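Local coordinates for protein arginase, mitochondrial (Medicago truncatula, PDB 6VSS) that hydrolyses L-arginine to urea and L-ornithine, and agmatine to urea and putrescine, using two manganese ions in each subunit of a homohexamer, at residues D271-S276 with L289-I294; E45-K50 with T114-V119. All coordinates share one frame; numbering follows the deposited sequence.

Interaction 1 (D271-S276 with L289-I294); sequences DSLDPS and LLFRDI. With MN (manganese (II) ion), chain I.
Asp-271 chelates a manganese ion through both carboxylate oxygens, OD1 at 2.3 Å and OD2 at 2.2 Å from MN; Asp-184, His-186 and Asp-269 bind the same ion, in the dimanganese centre of the arginase fold. The chain leaving this ligand is held by 289-294 through a single beta bridge that pairs Leu-273 with Leu-289. Leu-289 N donates to Ser-272 O at 3.1 Å, while Asp-274 N reaches Leu-289 O at 2.9 Å, nearly straight (172°) and on a carbonyl lone pair. Packing is tightest round Leu-273, whose CG stands anti to its carbonyl carbon, so that CD2 lies over the first helical turn: it is 3.6 Å from Phe-291 CA and 3.8 Å from the CD1 tip of Ile-294, whose side chain crosses at about a right angle. CD1 of Leu-273 approaches the Phe-291 ring obliquely. Beside them, Ser-272 OG is hydrogen-bonded to the backbone O of Asp-269, itself a metal ligand, and meets the Ile-294 CD1 methyl at 3.5 Å. The contact loosens toward Leu-290 and Ser-276, both partly exposed. Asp-274, still buried and with CG anti to its backbone N, forms an Asx turn: OD2 accepts Ser-276 N from above the carboxylate plane and Ser-276 OG, at 2.7 Å, on its anti lone pair, while OD1 takes the backbone N-H groups of Gly-287 and Gly-288. An alanine in place of Asp-274 would remove all four bonds and would probably loosen the turn and its tie to the chain before Leu-289. Leu-290 is the N-cap of helix 291-300, its own N bonded to Asp-293 OD2. Phe-183 of strand 178-183 packs against Ser-272, Leu-289 and Ile-294, and Val-327 of helix 323-339 against Leu-273 and Phe-291.

Interaction 2 (E45-K50 with T114-V119); sequences ERAKFK and TNVGDV
Helix 45-50 runs antiparallel to strand 114-118, at 175° with their axes 7.7 Å apart at closest approach, and Arg-46 and Val-116 are nearest in backbone register. Within this chain the strand is the outermost at one side of the parallel sheet of the arginase alpha/beta fold, and part of the long helix 25-57 lies along it. Two basic side chains one helical turn apart do most of the gripping, both at strand carbonyls. Arg-46, bent at chi2 and chi3, curls so that Val-116 O lies at the guanidinium edge, near its plane: NE donates to it at 2.7 Å, and NH2 adds a weak bond at 3.2 Å. Its NH2 also forms a salt bridge with Asp-126 of a neighbouring subunit. That same carboxylate pairs with Lys-50 NZ, so one acid from across the interface would probably help balance both positive charges in this buried contact. Apolar contact is lighter, with Val-116 CG1, anti to its backbone N, 4.1 Å from Arg-46 CB and 4.4 Å from Ala-47 CB. Gly-117 follows with backbone angles (152°/-163°) at which a side chain would collide with the preceding carbonyl oxygen. Strand 63-69 pairs with the other edge of 114-118 through backbone bonds of Thr-114, Val-116 and Gly-117. Lys-50, folded back at chi2 and chi4, lays CD over one face of the Phe-49 ring, toward its rim. Its NZ donates to Thr-114 OG1 at 2.7 Å, to a lone pair of Asn-115 O at 2.8 Å, and to a water that also accepts from Asn-115 N at 3.0 Å.

How the interactions relate
The two contacts lie on opposite sides of the chain's centre, their centres 30 Å apart and their nearest atoms about 18 Å apart, and they do not touch. Along the chain they come in series: interaction 2 closes before interaction 1 opens. The two are joined through one eight-stranded parallel sheet: interaction 2 holds its outermost strand 113-118, packed on the N-terminal helix 25-57, while interaction 1 lies in the loop after the more central strand 264-269 and at the start of helix 291-300. Interaction 1 carries a manganese ligand, and interaction 2 lies away from the annotated sites. Each is also met by neighbouring subunits, so both the metal-binding loop and the distant sheet margin adjoin interfaces of the hexamer.

Interaction 1 (D271-S276 with L289-I294)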
loop_
_atom_site.group_PDB
_atom_site.type_symbol
_atom_site.label_atom_id
_atom_site.label_comp_id
_atom_site.label_asym_id
_atom_site.label_seq_id
_atom_site.Cartn_x
_atom_site.Cartn_y
_atom_site.Cartn_z
ATOM N N ASP B 271 -7.785 -2.609 -19.437
ATOM C CA ASP B 271 -7.710 -1.119 -19.337
ATOM C C ASP B 271 -8.925 -0.473 -19.982
ATOM O O ASP B 271 -9.049 0.720 -19.697
ATOM C CB ASP B 271 -6.429 -0.439 -19.817
ATOM C CG ASP B 271 -6.182 -0.415 -21.307
ATOM O OD1 ASP B 271 -7.073 -0.623 -22.101
ATOM O OD2 ASP B 271 -5.052 -0.258 -21.633
ATOM N N SER B 272 -9.855 -1.216 -20.596
ATOM C CA SER B 272 -11.214 -0.721 -20.921
ATOM C C SER B 272 -11.916 -0.227 -19.650
ATOM O O SER B 272 -12.636 0.775 -19.707
ATOM C CB SER B 272 -12.068 -1.727 -21.637
ATOM O OG SER B 272 -12.313 -2.888 -20.859
ATOM N N LEU B 273 -11.667 -0.869 -18.529
ATOM C CA LEU B 273 -12.348 -0.518 -17.260
ATOM C C LEU B 273 -11.682 0.688 -16.636
ATOM O O LEU B 273 -10.451 0.892 -16.824
ATOM C CB LEU B 273 -12.258 -1.685 -16.295
ATOM C CG LEU B 273 -13.073 -2.909 -16.684
ATOM C CD1 LEU B 273 -12.603 -4.133 -15.908
ATOM C CD2 LEU B 273 -14.539 -2.652 -16.429
ATOM N N ASP B 274 -12.487 1.479 -15.930
ATOM C CA ASP B 274 -11.956 2.632 -15.189
ATOM C C ASP B 274 -10.844 2.112 -14.273
ATOM O O ASP B 274 -10.892 1.014 -13.709
ATOM C CB ASP B 274 -13.030 3.337 -14.395
ATOM C CG ASP B 274 -12.540 4.702 -13.957
ATOM O OD1 ASP B 274 -12.554 5.640 -14.765
ATOM O OD2 ASP B 274 -12.148 4.812 -12.795
ATOM N N PRO B 275 -9.749 2.871 -14.139
ATOM C CA PRO B 275 -8.682 2.484 -13.220
ATOM C C PRO B 275 -9.133 2.397 -11.746
ATOM O O PRO B 275 -8.472 1.769 -11.055
ATOM C CB PRO B 275 -7.654 3.635 -13.359
ATOM C CG PRO B 275 -7.917 4.220 -14.694
ATOM C CD PRO B 275 -9.400 4.057 -14.934
ATOM N N SER B 276 -10.261 2.955 -11.327
ATOM C CA SER B 276 -10.789 2.777 -9.948
ATOM C C SER B 276 -11.178 1.302 -9.743
ATOM O O SER B 276 -11.307 0.864 -8.574
ATOM C CB SER B 276 -11.981 3.641 -9.719
ATOM O OG SER B 276 -12.999 3.356 -10.696
ATOM N N LEU B 289 -15.011 2.264 -18.504
ATOM C CA LEU B 289 -16.234 1.442 -18.268
ATOM C C LEU B 289 -16.349 1.004 -16.799
ATOM O O LEU B 289 -15.315 0.830 -16.119
ATOM C CB LEU B 289 -16.182 0.232 -19.172
ATOM C CG LEU B 289 -16.170 0.558 -20.655
ATOM C CD1 LEU B 289 -15.824 -0.665 -21.475
ATOM C CD2 LEU B 289 -17.489 1.118 -21.076
ATOM N N LEU B 290 -17.560 0.777 -16.350
ATOM C CA LEU B 290 -17.775 0.044 -15.091
ATOM C C LEU B 290 -17.837 -1.428 -15.447
ATOM O O LEU B 290 -18.045 -1.796 -16.628
ATOM C CB LEU B 290 -19.053 0.495 -14.383
ATOM C CG LEU B 290 -19.193 1.998 -14.158
ATOM C CD1 LEU B 290 -20.587 2.297 -13.599
ATOM C CD2 LEU B 290 -18.092 2.490 -13.232
ATOM N N PHE B 291 -17.577 -2.246 -14.447
ATOM C CA PHE B 291 -17.504 -3.708 -14.623
ATOM C C PHE B 291 -18.788 -4.229 -15.313
ATOM O O PHE B 291 -18.716 -4.990 -16.311
ATOM C CB PHE B 291 -17.209 -4.411 -13.296
ATOM C CG PHE B 291 -16.834 -5.849 -13.532
ATOM C CD1 PHE B 291 -15.521 -6.212 -13.787
ATOM C CD2 PHE B 291 -17.800 -6.842 -13.590
ATOM C CE1 PHE B 291 -15.162 -7.537 -14.039
ATOM C CE2 PHE B 291 -17.442 -8.168 -13.844
ATOM C CZ PHE B 291 -16.129 -8.509 -14.076
ATOM N N ARG B 292 -19.923 -3.772 -14.816
ATOM C CA ARG B 292 -21.295 -4.129 -15.244
ATOM C C ARG B 292 -21.538 -3.639 -16.681
ATOM O O ARG B 292 -22.436 -4.131 -17.322
ATOM C CB ARG B 292 -22.151 -3.553 -14.105
ATOM C CG ARG B 292 -23.655 -3.692 -14.234
ATOM C CD ARG B 292 -24.253 -5.046 -13.915
ATOM N NE ARG B 292 -23.539 -5.720 -12.844
ATOM C CZ ARG B 292 -23.464 -7.060 -12.689
ATOM N NH1 ARG B 292 -24.036 -7.875 -13.559
ATOM N NH2 ARG B 292 -22.767 -7.573 -11.678
ATOM N N ASP B 293 -20.812 -2.664 -17.208
ATOM C CA ASP B 293 -21.043 -2.270 -18.630
ATOM C C ASP B 293 -20.553 -3.399 -19.544
ATOM O O ASP B 293 -21.257 -3.803 -20.469
ATOM C CB ASP B 293 -20.276 -0.999 -19.017
ATOM C CG ASP B 293 -20.798 0.295 -18.440
ATOM O OD1 ASP B 293 -21.979 0.552 -18.589
ATOM O OD2 ASP B 293 -19.994 1.048 -17.904
ATOM N N ILE B 294 -19.376 -3.940 -19.280
ATOM C CA ILE B 294 -18.866 -5.088 -20.091
ATOM C C ILE B 294 -19.866 -6.270 -19.975
ATOM O O ILE B 294 -20.108 -6.980 -20.997
ATOM C CB ILE B 294 -17.446 -5.480 -19.650
ATOM C CG1 ILE B 294 -16.498 -4.275 -19.758
ATOM C CG2 ILE B 294 -16.939 -6.661 -20.464
ATOM C CD1 ILE B 294 -15.056 -4.604 -19.633
HETATM MN MN MN I . -5.517 -0.752 -23.763
HETATM O O HOH W 1 -4.554 -0.977 -25.689
#

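Interaction 2 (E45-K50 with T114-V119)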
loop_
_atom_site.group_PDB
_atom_site.type_symbol
_atom_site.label_atom_id
_atom_site.label_comp_id
_atom_site.label_asym_id
_atom_site.label_seq_id
_atom_site.Cartn_x
_atom_site.Cartn_y
_atom_site.Cartn_z
ATOM N N GLU B 45 -0.162 -31.982 -26.035
ATOM C CA GLU B 45 -0.526 -33.059 -25.070
ATOM C C GLU B 45 -1.516 -32.523 -24.034
ATOM O O GLU B 45 -2.415 -33.274 -23.603
ATOM C CB GLU B 45 0.707 -33.616 -24.362
ATOM C CG GLU B 45 1.679 -34.329 -25.302
ATOM C CD GLU B 45 1.079 -35.568 -25.916
ATOM O OE1 GLU B 45 0.186 -36.149 -25.257
ATOM O OE2 GLU B 45 1.500 -35.951 -27.057
ATOM N N ARG B 46 -1.391 -31.257 -23.645
ATOM C CA ARG B 46 -2.394 -30.735 -22.681
ATOM C C ARG B 46 -3.716 -30.603 -23.422
ATOM O O ARG B 46 -4.757 -30.944 -22.830
ATOM C CB ARG B 46 -1.879 -29.457 -22.029
ATOM C CG ARG B 46 -0.773 -29.751 -21.033
ATOM C CD ARG B 46 -1.332 -30.015 -19.641
ATOM N NE ARG B 46 -2.213 -28.983 -19.128
ATOM C CZ ARG B 46 -3.151 -29.185 -18.214
ATOM N NH1 ARG B 46 -3.285 -30.374 -17.626
ATOM N NH2 ARG B 46 -3.907 -28.169 -17.833
ATOM N N ALA B 47 -3.703 -30.145 -24.677
ATOM C CA ALA B 47 -4.979 -29.975 -25.416
ATOM C C ALA B 47 -5.610 -31.365 -25.659
ATOM O O ALA B 47 -6.877 -31.517 -25.648
ATOM C CB ALA B 47 -4.784 -29.182 -26.687
ATOM N N LYS B 48 -4.783 -32.377 -25.872
ATOM C CA LYS B 48 -5.255 -33.748 -26.192
ATOM C C LYS B 48 -5.987 -34.263 -24.948
ATOM O O LYS B 48 -7.101 -34.784 -25.069
ATOM C CB LYS B 48 -4.047 -34.605 -26.603
ATOM C CG LYS B 48 -4.206 -36.119 -26.510
ATOM C CD LYS B 48 -2.944 -36.866 -26.986
ATOM C CE LYS B 48 -3.178 -38.338 -27.219
ATOM N NZ LYS B 48 -3.290 -39.062 -25.931
ATOM N N PHE B 49 -5.345 -34.145 -23.789
ATOM C CA PHE B 49 -5.941 -34.502 -22.480
ATOM C C PHE B 49 -7.352 -33.873 -22.377
ATOM O O PHE B 49 -8.366 -34.617 -22.332
ATOM C CB PHE B 49 -4.970 -34.108 -21.376
ATOM C CG PHE B 49 -5.574 -34.164 -19.995
ATOM C CD1 PHE B 49 -6.483 -35.145 -19.660
ATOM C CD2 PHE B 49 -5.193 -33.259 -19.022
ATOM C CE1 PHE B 49 -7.019 -35.193 -18.384
ATOM C CE2 PHE B 49 -5.751 -33.298 -17.761
ATOM C CZ PHE B 49 -6.652 -34.269 -17.440
ATOM N N LYS B 50 -7.442 -32.536 -22.430
ATOM C CA LYS B 50 -8.699 -31.792 -22.160
ATOM C C LYS B 50 -9.736 -32.102 -23.243
ATOM O O LYS B 50 -10.902 -32.250 -22.869
ATOM C CB LYS B 50 -8.362 -30.321 -21.939
ATOM C CG LYS B 50 -7.518 -30.087 -20.690
ATOM C CD LYS B 50 -8.115 -30.740 -19.488
ATOM C CE LYS B 50 -7.440 -30.375 -18.191
ATOM N NZ LYS B 50 -7.587 -28.940 -17.863
ATOM N N THR B 114 -11.754 -25.012 -18.898
ATOM C CA THR B 114 -10.618 -25.893 -18.621
ATOM C C THR B 114 -9.327 -25.117 -18.902
ATOM O O THR B 114 -9.305 -24.305 -19.839
ATOM C CB THR B 114 -10.823 -27.187 -19.422
ATOM O OG1 THR B 114 -9.924 -28.156 -18.915
ATOM C CG2 THR B 114 -10.502 -27.056 -20.884
ATOM N N ASN B 115 -8.251 -25.477 -18.212
ATOM C CA ASN B 115 -6.905 -24.915 -18.469
ATOM C C ASN B 115 -6.154 -25.822 -19.440
ATOM O O ASN B 115 -6.079 -26.994 -19.167
ATOM C CB ASN B 115 -6.109 -24.770 -17.182
ATOM C CG ASN B 115 -4.790 -24.064 -17.432
ATOM O OD1 ASN B 115 -4.662 -23.213 -18.324
ATOM N ND2 ASN B 115 -3.783 -24.429 -16.673
ATOM N N VAL B 116 -5.567 -25.290 -20.491
ATOM C CA VAL B 116 -4.629 -26.050 -21.361
ATOM C C VAL B 116 -3.218 -25.739 -20.859
ATOM O O VAL B 116 -2.583 -26.639 -20.312
ATOM C CB VAL B 116 -4.807 -25.699 -22.846
ATOM C CG1 VAL B 116 -3.631 -26.182 -23.690
ATOM C CG2 VAL B 116 -6.112 -26.245 -23.403
ATOM N N GLY B 117 -2.808 -24.467 -20.890
ATOM C CA GLY B 117 -1.553 -24.036 -20.250
ATOM C C GLY B 117 -0.949 -22.822 -20.922
ATOM O O GLY B 117 -1.671 -22.135 -21.606
ATOM N N ASP B 118 0.328 -22.559 -20.654
ATOM C CA ASP B 118 1.017 -21.331 -21.032
ATOM C C ASP B 118 2.003 -21.716 -22.129
ATOM O O ASP B 118 2.718 -22.706 -21.965
ATOM C CB ASP B 118 1.692 -20.684 -19.822
ATOM C CG ASP B 118 0.739 -20.040 -18.844
ATOM O OD1 ASP B 118 -0.464 -20.132 -19.041
ATOM O OD2 ASP B 118 1.219 -19.435 -17.899
ATOM N N VAL B 119 2.005 -20.972 -23.222
ATOM C CA VAL B 119 3.152 -20.959 -24.168
ATOM C C VAL B 119 4.345 -20.356 -23.426
ATOM O O VAL B 119 4.263 -19.196 -23.029
ATOM C CB VAL B 119 2.877 -20.131 -25.426
ATOM C CG1 VAL B 119 4.119 -20.091 -26.327
ATOM C CG2 VAL B 119 1.639 -20.636 -26.161
HETATM O O HOH W 2 -8.514 -27.035 -15.672
#